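Local atomic coordinates of telethonin (Homo sapiens, PDB entry 1YA5), a protein that regulates muscle assembly and joins titin molecules in antiparallel fashion at the Z-disk of the sarcomere. Residues M1-E5 and L30-P34; Q56-L60 and M71-G75. The protein carries 4 engineered substitutions. One frame throughout, in Å; residues are numbered along the deposited sequence.

The two contacts lie side by side in one antiparallel sheet of the N-terminal part of telethonin, their centres about 9 Å apart. They follow in series along the chain: contact 1 closes the hairpin of strands 4-14 and 19-33, and contact 2 then joins strand 49-62 to strand 68-73. Strands 19-33 and 49-62 are neighbours, so the contacts meet directly, with probable hydrogen bonds from Val59 N to Ser31 O at 2.8 Å and from Arg33 N to Ser57 O at 2.9 Å. Both contacts touch two chains of another protein, consistent with a sheet that holds two titin molecules together.

Contact 1. Residues M1-E5 and L30-P34; sequences MATSE and LSTRP. With SO4 (sulfate ion), chain G.
Pro34 lies between Met1 and the guanidinium of Arg33: its CD covers one face of the guanidinium, over its centre, and also approaches Met1 CE, though the placing of the methionine end is doubtful. A sulfate, probably from the crystallisation liquor, approaches the same flat group obliquely, and Arg33 NH2 donates to its O4 at 3.1 Å. Arg33 NE forms a salt bridge with an acidic side chain on a chain of another protein, so a long, branched cation suits this place. A leucine here would probably leave that acidic partner without its mate and the sulfate without its donor. Near the chain start Met1 packs across Thr32, Met1 CB lying 3.6 Å from Thr32 CB. Thr32 OG1 is anti to its carbonyl carbon (chi1 -59°), which sets it beside Met1 CB. Farther along, Ser4 and Leu30 form an antiparallel hydrogen-bonded pair. Leu30 N bonds to Ser4 O at 2.9 Å; the return bond, Ser4 N to Leu30 O, is less sure. Leu30 itself is buried against Leu60. The small Ser4 packs on an apolar side chain of another protein's chain. The pairing is that of antiparallel strands; 4-14 and 19-33, consecutive in the chain, make a beta hairpin with this contact at its open end.

Contact 2. Residues Q56-L60 and M71-G75; sequences QSQVL and MGILG. Engineered in segment 56-60: Ser57 (natural residue Cys). With SO4 (sulfate ion), chain H.
Gln58 and Leu74 meet along their side chains, which cross obliquely. Beginning at the root, Gln58 CB lies 3.8 Å from Leu74 CB. CG stands anti to the carbonyl carbon (chi1 -63°) and the chain runs on extended, which brings the amide over to the leucine tip. There Gln58 CD and NE2 both touch Leu74 CD2, the amide nitrogen at 3.5 Å, while OE1 has a weak hydrogen bond to a basic side chain of another protein's chain. Glutamine suits the place because its CB and the flat amide can pack on the leucine while OE1 still serves a polar partner. In the backbone, Leu74 N bonds to Gln58 O at 2.7 Å. Leu60 and Gly72 form a hydrogen-bonded pair, with Leu60 N to Gly72 O at 2.8 Å and Gly72 N to Leu60 O at 3.0 Å. At the backbone angles of Gly72 a side chain would collide with the carbonyl oxygen of Met71, which explains the glycine. Next to the Leu60-Gly72 pair, Val59 and Ile73 form a non-hydrogen-bonded pair, Val59 CB being 4.2 Å from Ile73 CD1. The engineered Ser57 also touches that methyl through OG. Strand 19-33 flanks strand 49-62, with Leu28 against Leu60, and strand 78-82 flanks strand 68-73; one chain of another protein packs on Val59 and Ile73, a second on Leu60 and Leu74.

Contact 1. Residues M1-E5 and L30-P34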
loop_
_atom_site.group_PDB
_atom_site.type_symbol
_atom_site.label_atom_id
_atom_site.label_comp_id
_atom_site.label_asym_id
_atom_site.label_seq_id
_atom_site.Cartn_x
_atom_site.Cartn_y
_atom_site.Cartn_z
ATOM N N MET C 1 7.673 0.513 -10.862
ATOM C CA MET C 1 8.056 -0.805 -11.444
ATOM C C MET C 1 6.782 -1.592 -11.740
ATOM O O MET C 1 5.967 -1.110 -12.526
ATOM C CB MET C 1 9.076 -1.529 -10.559
ATOM C CG MET C 1 10.241 -0.606 -10.168
ATOM S SD MET C 1 9.998 1.162 -10.672
ATOM C CE MET C 1 9.326 1.981 -9.219
ATOM N N ALA C 2 6.571 -2.764 -11.149
ATOM C CA ALA C 2 5.339 -3.494 -11.496
ATOM C C ALA C 2 4.246 -3.411 -10.434
ATOM O O ALA C 2 4.115 -4.316 -9.616
ATOM C CB ALA C 2 5.638 -4.959 -11.865
ATOM N N THR C 3 3.464 -2.333 -10.443
ATOM C CA THR C 3 2.200 -2.304 -9.704
ATOM C C THR C 3 1.537 -3.672 -9.797
ATOM O O THR C 3 1.581 -4.305 -10.840
ATOM C CB THR C 3 1.239 -1.270 -10.300
ATOM O OG1 THR C 3 1.827 -0.726 -11.481
ATOM C CG2 THR C 3 1.013 -0.107 -9.348
ATOM N N SER C 4 0.940 -4.130 -8.700
ATOM C CA SER C 4 0.121 -5.333 -8.730
ATOM C C SER C 4 -1.282 -4.909 -8.421
ATOM O O SER C 4 -1.503 -4.131 -7.502
ATOM C CB SER C 4 0.572 -6.355 -7.684
ATOM O OG SER C 4 1.988 -6.471 -7.641
ATOM N N GLU C 5 -2.230 -5.430 -9.184
ATOM C CA GLU C 5 -3.631 -5.094 -9.009
ATOM C C GLU C 5 -4.376 -6.347 -8.570
ATOM O O GLU C 5 -4.488 -7.299 -9.323
ATOM C CB GLU C 5 -4.215 -4.556 -10.333
ATOM C CG GLU C 5 -4.738 -3.116 -10.279
ATOM C CD GLU C 5 -5.442 -2.762 -8.948
ATOM O OE1 GLU C 5 -5.049 -1.753 -8.315
ATOM O OE2 GLU C 5 -6.399 -3.474 -8.529
ATOM N N LEU C 30 -0.876 -2.290 -5.374
ATOM C CA LEU C 30 0.501 -2.219 -4.869
ATOM C C LEU C 30 1.414 -1.623 -5.902
ATOM O O LEU C 30 1.509 -2.134 -7.021
ATOM C CB LEU C 30 1.026 -3.616 -4.556
ATOM C CG LEU C 30 2.267 -3.671 -3.660
ATOM C CD1 LEU C 30 1.889 -3.539 -2.145
ATOM C CD2 LEU C 30 3.025 -4.958 -3.913
ATOM N N SER C 31 2.112 -0.557 -5.547
ATOM C CA SER C 31 3.080 -0.018 -6.493
ATOM C C SER C 31 4.474 0.174 -5.936
ATOM O O SER C 31 4.684 0.207 -4.709
ATOM C CB SER C 31 2.595 1.273 -7.165
ATOM O OG SER C 31 1.684 1.975 -6.346
ATOM N N THR C 32 5.411 0.307 -6.880
ATOM C CA THR C 32 6.809 0.584 -6.610
ATOM C C THR C 32 7.100 2.052 -6.854
ATOM O O THR C 32 6.720 2.590 -7.894
ATOM C CB THR C 32 7.666 -0.244 -7.558
ATOM O OG1 THR C 32 7.368 -1.628 -7.349
ATOM C CG2 THR C 32 9.152 -0.060 -7.289
ATOM N N ARG C 33 7.768 2.701 -5.899
ATOM C CA ARG C 33 8.279 4.046 -6.130
ATOM C C ARG C 33 9.777 4.014 -6.372
ATOM O O ARG C 33 10.513 3.328 -5.664
ATOM C CB ARG C 33 7.971 4.965 -4.952
ATOM C CG ARG C 33 6.569 4.830 -4.403
ATOM C CD ARG C 33 5.560 5.491 -5.306
ATOM N NE ARG C 33 6.002 6.817 -5.728
ATOM C CZ ARG C 33 5.738 7.341 -6.917
ATOM N NH1 ARG C 33 5.038 6.645 -7.800
ATOM N NH2 ARG C 33 6.175 8.551 -7.227
ATOM N N PRO C 34 10.242 4.770 -7.374
ATOM C CA PRO C 34 11.668 4.804 -7.711
ATOM C C PRO C 34 12.532 5.075 -6.487
ATOM O O PRO C 34 12.047 5.567 -5.466
ATOM C CB PRO C 34 11.772 5.987 -8.678
ATOM C CG PRO C 34 10.446 6.739 -8.527
ATOM C CD PRO C 34 9.455 5.668 -8.230
HETATM S S SO4 G . 3.124 10.314 -9.138
HETATM O O1 SO4 G . 2.567 11.289 -10.081
HETATM O O2 SO4 G . 2.446 10.433 -7.844
HETATM O O3 SO4 G . 2.923 8.956 -9.650
HETATM O O4 SO4 G . 4.563 10.548 -8.981
#

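Contact 2. Residues Q56-L60 and M71-G75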
loop_
_atom_site.group_PDB
_atom_site.type_symbol
_atom_site.label_atom_id
_atom_site.label_comp_id
_atom_site.label_asym_id
_atom_site.label_seq_id
_atom_site.Cartn_x
_atom_site.Cartn_y
_atom_site.Cartn_z
ATOM N N GLN C 56 13.919 2.080 -3.040
ATOM C CA GLN C 56 12.519 1.916 -3.378
ATOM C C GLN C 56 11.653 1.773 -2.153
ATOM O O GLN C 56 12.091 1.290 -1.094
ATOM C CB GLN C 56 12.328 0.692 -4.222
ATOM C CG GLN C 56 13.229 0.671 -5.424
ATOM C CD GLN C 56 12.769 -0.309 -6.423
ATOM O OE1 GLN C 56 12.412 -1.428 -6.075
ATOM N NE2 GLN C 56 12.733 0.097 -7.675
ATOM N N SER C 57 10.409 2.201 -2.296
ATOM C CA SER C 57 9.394 1.824 -1.339
ATOM C C SER C 57 8.141 1.400 -2.092
ATOM O O SER C 57 7.858 1.908 -3.160
ATOM C CB SER C 57 9.131 2.948 -0.348
ATOM O OG SER C 57 8.231 3.870 -0.904
ATOM N N GLN C 58 7.429 0.433 -1.539
ATOM C CA GLN C 58 6.224 -0.114 -2.142
ATOM C C GLN C 58 5.037 0.431 -1.361
ATOM O O GLN C 58 4.942 0.247 -0.148
ATOM C CB GLN C 58 6.234 -1.650 -2.047
ATOM C CG GLN C 58 7.370 -2.371 -2.810
ATOM C CD GLN C 58 7.700 -3.753 -2.218
ATOM O OE1 GLN C 58 7.451 -4.780 -2.846
ATOM N NE2 GLN C 58 8.261 -3.771 -1.003
ATOM N N VAL C 59 4.138 1.106 -2.061
ATOM C CA VAL C 59 2.951 1.619 -1.423
ATOM C C VAL C 59 1.691 0.811 -1.663
ATOM O O VAL C 59 1.487 0.219 -2.724
ATOM C CB VAL C 59 2.729 3.130 -1.639
ATOM C CG1 VAL C 59 3.756 3.723 -2.611
ATOM C CG2 VAL C 59 1.309 3.414 -2.058
ATOM N N LEU C 60 0.861 0.785 -0.633
ATOM C CA LEU C 60 -0.302 -0.045 -0.621
ATOM C C LEU C 60 -1.522 0.811 -0.495
ATOM O O LEU C 60 -1.634 1.633 0.424
ATOM C CB LEU C 60 -0.227 -1.010 0.551
ATOM C CG LEU C 60 -1.282 -2.113 0.593
ATOM C CD1 LEU C 60 -0.561 -3.385 0.883
ATOM C CD2 LEU C 60 -2.369 -1.830 1.660
ATOM N N MET C 71 -4.310 2.204 3.606
ATOM C CA MET C 71 -3.101 2.533 2.838
ATOM C C MET C 71 -1.877 2.764 3.698
ATOM O O MET C 71 -1.960 3.009 4.926
ATOM C CB MET C 71 -3.318 3.740 1.936
ATOM C CG MET C 71 -3.469 5.047 2.654
ATOM S SD MET C 71 -4.312 6.338 1.729
ATOM C CE MET C 71 -5.952 5.636 1.441
ATOM N N GLY C 72 -0.730 2.675 3.043
ATOM C CA GLY C 72 0.543 2.874 3.711
ATOM C C GLY C 72 1.716 2.325 2.938
ATOM O O GLY C 72 1.619 2.029 1.735
ATOM N N ILE C 73 2.842 2.206 3.636
ATOM C CA ILE C 73 4.097 1.779 3.034
ATOM C C ILE C 73 4.327 0.341 3.421
ATOM O O ILE C 73 4.335 -0.006 4.601
ATOM C CB ILE C 73 5.272 2.685 3.485
ATOM C CG1 ILE C 73 5.032 4.144 3.039
ATOM C CG2 ILE C 73 6.578 2.221 2.864
ATOM C CD1 ILE C 73 5.158 4.356 1.495
ATOM N N LEU C 74 4.476 -0.508 2.424
ATOM C CA LEU C 74 4.656 -1.908 2.689
ATOM C C LEU C 74 5.880 -2.057 3.568
ATOM O O LEU C 74 6.967 -1.629 3.187
ATOM C CB LEU C 74 4.858 -2.685 1.387
ATOM C CG LEU C 74 4.974 -4.183 1.669
ATOM C CD1 LEU C 74 3.684 -4.732 2.291
ATOM C CD2 LEU C 74 5.331 -4.950 0.414
ATOM N N GLY C 75 5.710 -2.634 4.752
ATOM C CA GLY C 75 6.853 -2.892 5.592
ATOM C C GLY C 75 6.875 -1.918 6.737
ATOM O O GLY C 75 7.566 -2.116 7.724
HETATM S S SO4 H . 14.657 2.319 -10.016
HETATM O O1 SO4 H . 15.565 3.442 -9.790
HETATM O O2 SO4 H . 13.288 2.756 -9.772
HETATM O O3 SO4 H . 14.999 1.229 -9.111
HETATM O O4 SO4 H . 14.782 1.859 -11.398
#